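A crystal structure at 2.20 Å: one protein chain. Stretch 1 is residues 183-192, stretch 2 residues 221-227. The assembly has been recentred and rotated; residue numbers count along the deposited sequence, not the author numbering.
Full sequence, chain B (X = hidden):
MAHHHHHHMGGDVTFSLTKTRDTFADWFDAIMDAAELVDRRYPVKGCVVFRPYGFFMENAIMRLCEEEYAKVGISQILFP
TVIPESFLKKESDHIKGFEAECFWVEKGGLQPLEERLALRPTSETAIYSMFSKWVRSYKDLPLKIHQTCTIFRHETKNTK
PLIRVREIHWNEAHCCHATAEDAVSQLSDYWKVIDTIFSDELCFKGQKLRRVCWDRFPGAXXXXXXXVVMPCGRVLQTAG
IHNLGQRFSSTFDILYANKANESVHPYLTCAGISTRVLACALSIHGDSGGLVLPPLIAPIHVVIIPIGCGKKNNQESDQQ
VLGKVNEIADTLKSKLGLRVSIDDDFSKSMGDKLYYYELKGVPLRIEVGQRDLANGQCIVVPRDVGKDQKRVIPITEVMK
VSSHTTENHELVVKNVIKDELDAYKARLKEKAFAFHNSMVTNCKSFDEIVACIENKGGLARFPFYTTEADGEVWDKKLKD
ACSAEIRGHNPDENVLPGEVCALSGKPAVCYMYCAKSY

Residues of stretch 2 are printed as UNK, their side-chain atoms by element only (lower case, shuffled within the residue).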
# COMPACT_ATOMS: atom_id res chain seq x y z
N ALA B 183 21.22 18.35 -2.16
CA ALA B 183 21.43 16.92 -1.98
C ALA B 183 21.78 16.61 -0.52
O ALA B 183 21.15 15.76 0.09
CB ALA B 183 22.53 16.41 -2.91
N VAL B 184 22.75 17.34 0.02
CA VAL B 184 23.13 17.21 1.43
C VAL B 184 21.96 17.50 2.37
O VAL B 184 21.74 16.77 3.32
CB VAL B 184 24.32 18.13 1.78
CG1 VAL B 184 24.48 18.25 3.29
CG2 VAL B 184 25.60 17.60 1.13
N SER B 185 21.20 18.55 2.10
CA SER B 185 20.02 18.87 2.92
C SER B 185 18.96 17.75 2.87
O SER B 185 18.28 17.49 3.87
CB SER B 185 19.40 20.20 2.47
OG SER B 185 18.15 20.42 3.13
N GLN B 186 18.83 17.09 1.72
CA GLN B 186 17.86 15.99 1.59
C GLN B 186 18.16 14.84 2.55
O GLN B 186 17.25 14.22 3.09
CB GLN B 186 17.81 15.46 0.16
CG GLN B 186 16.61 14.54 -0.12
CD GLN B 186 15.30 15.27 0.05
OE1 GLN B 186 15.14 16.38 -0.45
NE2 GLN B 186 14.37 14.68 0.79
N LEU B 187 19.44 14.53 2.73
CA LEU B 187 19.85 13.47 3.66
C LEU B 187 19.32 13.71 5.07
O LEU B 187 18.83 12.78 5.72
CB LEU B 187 21.36 13.28 3.67
CG LEU B 187 21.94 12.26 2.67
CD1 LEU B 187 21.37 12.39 1.27
CD2 LEU B 187 23.46 12.37 2.65
N SER B 188 19.38 14.96 5.54
CA SER B 188 18.80 15.31 6.84
C SER B 188 17.29 15.08 6.87
O SER B 188 16.76 14.61 7.87
CB SER B 188 19.08 16.78 7.19
OG SER B 188 20.47 17.04 7.21
N ASP B 189 16.60 15.43 5.78
CA ASP B 189 15.16 15.17 5.68
C ASP B 189 14.86 13.68 5.80
O ASP B 189 13.91 13.29 6.49
CB ASP B 189 14.56 15.72 4.38
CG ASP B 189 14.37 17.22 4.41
OD1 ASP B 189 14.62 17.84 5.47
OD2 ASP B 189 13.96 17.79 3.37
N TYR B 190 15.66 12.85 5.14
CA TYR B 190 15.51 11.40 5.24
C TYR B 190 15.71 10.96 6.70
O TYR B 190 14.92 10.19 7.22
CB TYR B 190 16.51 10.66 4.36
CG TYR B 190 16.38 10.80 2.84
CD1 TYR B 190 15.15 10.81 2.20
CD2 TYR B 190 17.52 10.84 2.05
CE1 TYR B 190 15.08 10.91 0.80
CE2 TYR B 190 17.45 10.93 0.68
CZ TYR B 190 16.24 10.96 0.06
OH TYR B 190 16.23 11.04 -1.32
N TRP B 191 16.78 11.45 7.34
CA TRP B 191 17.05 11.12 8.74
C TRP B 191 15.95 11.55 9.69
O TRP B 191 15.67 10.84 10.66
CB TRP B 191 18.42 11.66 9.19
CG TRP B 191 19.53 10.77 8.76
CD1 TRP B 191 20.47 11.04 7.81
CD2 TRP B 191 19.80 9.45 9.22
NE1 TRP B 191 21.31 9.96 7.66
CE2 TRP B 191 20.92 8.97 8.52
CE3 TRP B 191 19.18 8.62 10.17
CZ2 TRP B 191 21.45 7.71 8.74
CZ3 TRP B 191 19.71 7.36 10.38
CH2 TRP B 191 20.84 6.91 9.67
N LYS B 192 15.32 12.70 9.43
CA LYS B 192 14.15 13.10 10.22
C LYS B 192 13.05 12.03 10.21
O LYS B 192 12.44 11.74 11.23
CB LYS B 192 13.57 14.43 9.75
CG LYS B 192 13.98 15.64 10.58
CD LYS B 192 15.37 16.13 10.24
CE LYS B 192 15.59 17.55 10.72
NZ LYS B 192 14.78 18.50 9.91
N UNK B 221 28.33 8.11 -3.97
CA UNK B 221 29.48 8.91 -3.55
C UNK B 221 29.79 8.71 -2.06
O UNK B 221 30.94 8.74 -1.66
o UNK B 221 29.41 12.05 -5.50
c UNK B 221 29.24 10.40 -3.80
c UNK B 221 29.58 10.84 -5.23
o UNK B 221 30.01 10.00 -6.06
N UNK B 222 28.75 8.60 -1.23
CA UNK B 222 28.91 8.13 0.15
C UNK B 222 27.58 7.60 0.66
O UNK B 222 26.52 7.89 0.08
c UNK B 222 27.98 12.67 0.53
c UNK B 222 28.75 11.54 0.38
c UNK B 222 28.62 10.45 1.25
c UNK B 222 26.92 11.70 2.44
o UNK B 222 26.29 13.88 1.70
c UNK B 222 27.06 12.75 1.56
c UNK B 222 29.48 9.21 1.08
c UNK B 222 27.70 10.55 2.28
N UNK B 223 27.65 6.82 1.73
CA UNK B 223 26.50 6.12 2.27
C UNK B 223 26.42 6.30 3.77
O UNK B 223 27.43 6.18 4.48
c UNK B 223 26.58 4.63 1.92
o UNK B 223 26.27 4.41 0.56
N UNK B 224 25.22 6.64 4.24
CA UNK B 224 24.93 6.77 5.66
C UNK B 224 23.90 5.71 6.05
O UNK B 224 23.01 5.39 5.26
c UNK B 224 24.39 8.16 5.95
o UNK B 224 25.60 11.62 5.74
c UNK B 224 24.83 10.64 5.90
o UNK B 224 23.65 10.77 6.29
c UNK B 224 25.36 9.26 5.59
N UNK B 225 24.05 5.18 7.26
CA UNK B 225 23.28 4.03 7.70
C UNK B 225 22.88 4.11 9.16
O UNK B 225 23.48 4.84 9.95
c UNK B 225 24.43 2.52 6.04
c UNK B 225 25.37 2.72 8.38
c UNK B 225 24.09 2.72 7.51
N UNK B 226 21.84 3.35 9.50
CA UNK B 226 21.47 3.09 10.88
C UNK B 226 21.74 1.62 11.15
O UNK B 226 21.03 0.74 10.63
o UNK B 226 19.66 3.20 12.48
c UNK B 226 19.99 3.42 11.12
N UNK B 227 22.79 1.35 11.92
CA UNK B 227 23.14 0.00 12.34
C UNK B 227 22.54 -0.28 13.72
O UNK B 227 22.96 0.31 14.71
o UNK B 227 24.58 -0.82 10.14
c UNK B 227 24.66 -0.15 12.42
o UNK B 227 26.53 -0.34 11.00
c UNK B 227 25.29 -0.45 11.09

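Position 221 has four side-chain atoms: two carbons in line, the second carrying two oxygens. Its side chain is out of reach of the helix. The forked carboxylate one carbon beyond CB identifies Asp221, which lies just before the strand.

Position 222 carries one carbon followed by a six-carbon ring that bears an oxygen at the far end from CB. The ring oxygen lies 3.3 Å from Leu187 CD2 and 3.8 Å from Val184 CG2. That is a phenol, hence Tyr222. Its CA-to-CB bond points sideways, but with chi1 at 62° (p) the end of the side chain comes nearer the helix, and its CE2 lies 3.5 Å from Leu187 CD2. Both contacts of OH are with methyl carbons, so they are packing contacts; the hydroxyl is hydrogen-bonded elsewhere in the structure.

Position 223 has one carbon and one oxygen. Its CA-to-CB bond points away from the helix, and the side chain makes no contact there: Ser223.

Position 224 shows three carbons in line, the third carrying two oxygens. One of the two oxygens lies 2.8 Å from Trp191 NE1, the other 3.8 Å from Leu187 CD2. One carbon longer than the side chain at 221, this is Glu224. CA-to-CB points toward the helix, and chi1 near -60° (m) with chi2 near 180° (t) extends the chain. OE1 accepts a hydrogen bond from Trp191 NE1, with an N-H...O angle of 148°; OE2 is the oxygen near Leu187 CD2.

Position 225 has three carbons, one bonded to the other two, and no heteroatom. Its CA-to-CB bond points away from the helix and the side chain makes no contact there, so the contact is made by backbone, with its O 3.4 Å from Trp191 CH2: Val225.

Position 226 again has one carbon and one oxygen. Trp191 CH2 approaches its N at 3.7 Å and its CB at 3.9 Å, giving Ser226.

Position 227 repeats the pattern of 221, two carbons ending in two oxygens. It lies beyond reach of the helix and is Asp227; both carboxylate oxygens are hydrogen-bonded elsewhere in the structure.

The helix and strand run nearly parallel, 13° between their directions, with axes 11.0 Å apart at closest approach. The CA-to-CB bonds of Leu187 and Trp191, about one helical turn apart, both point toward the strand: Leu187 packs against Tyr222 and Glu224, while Trp191 presents its edge to Glu224 OE1, Val225 O and Ser226 N. The indole N-H bond to Glu224 is the only hydrogen bond between the stretches, in a contact burying 289 Å².

Stretch 2 221-227: DYSEVSD
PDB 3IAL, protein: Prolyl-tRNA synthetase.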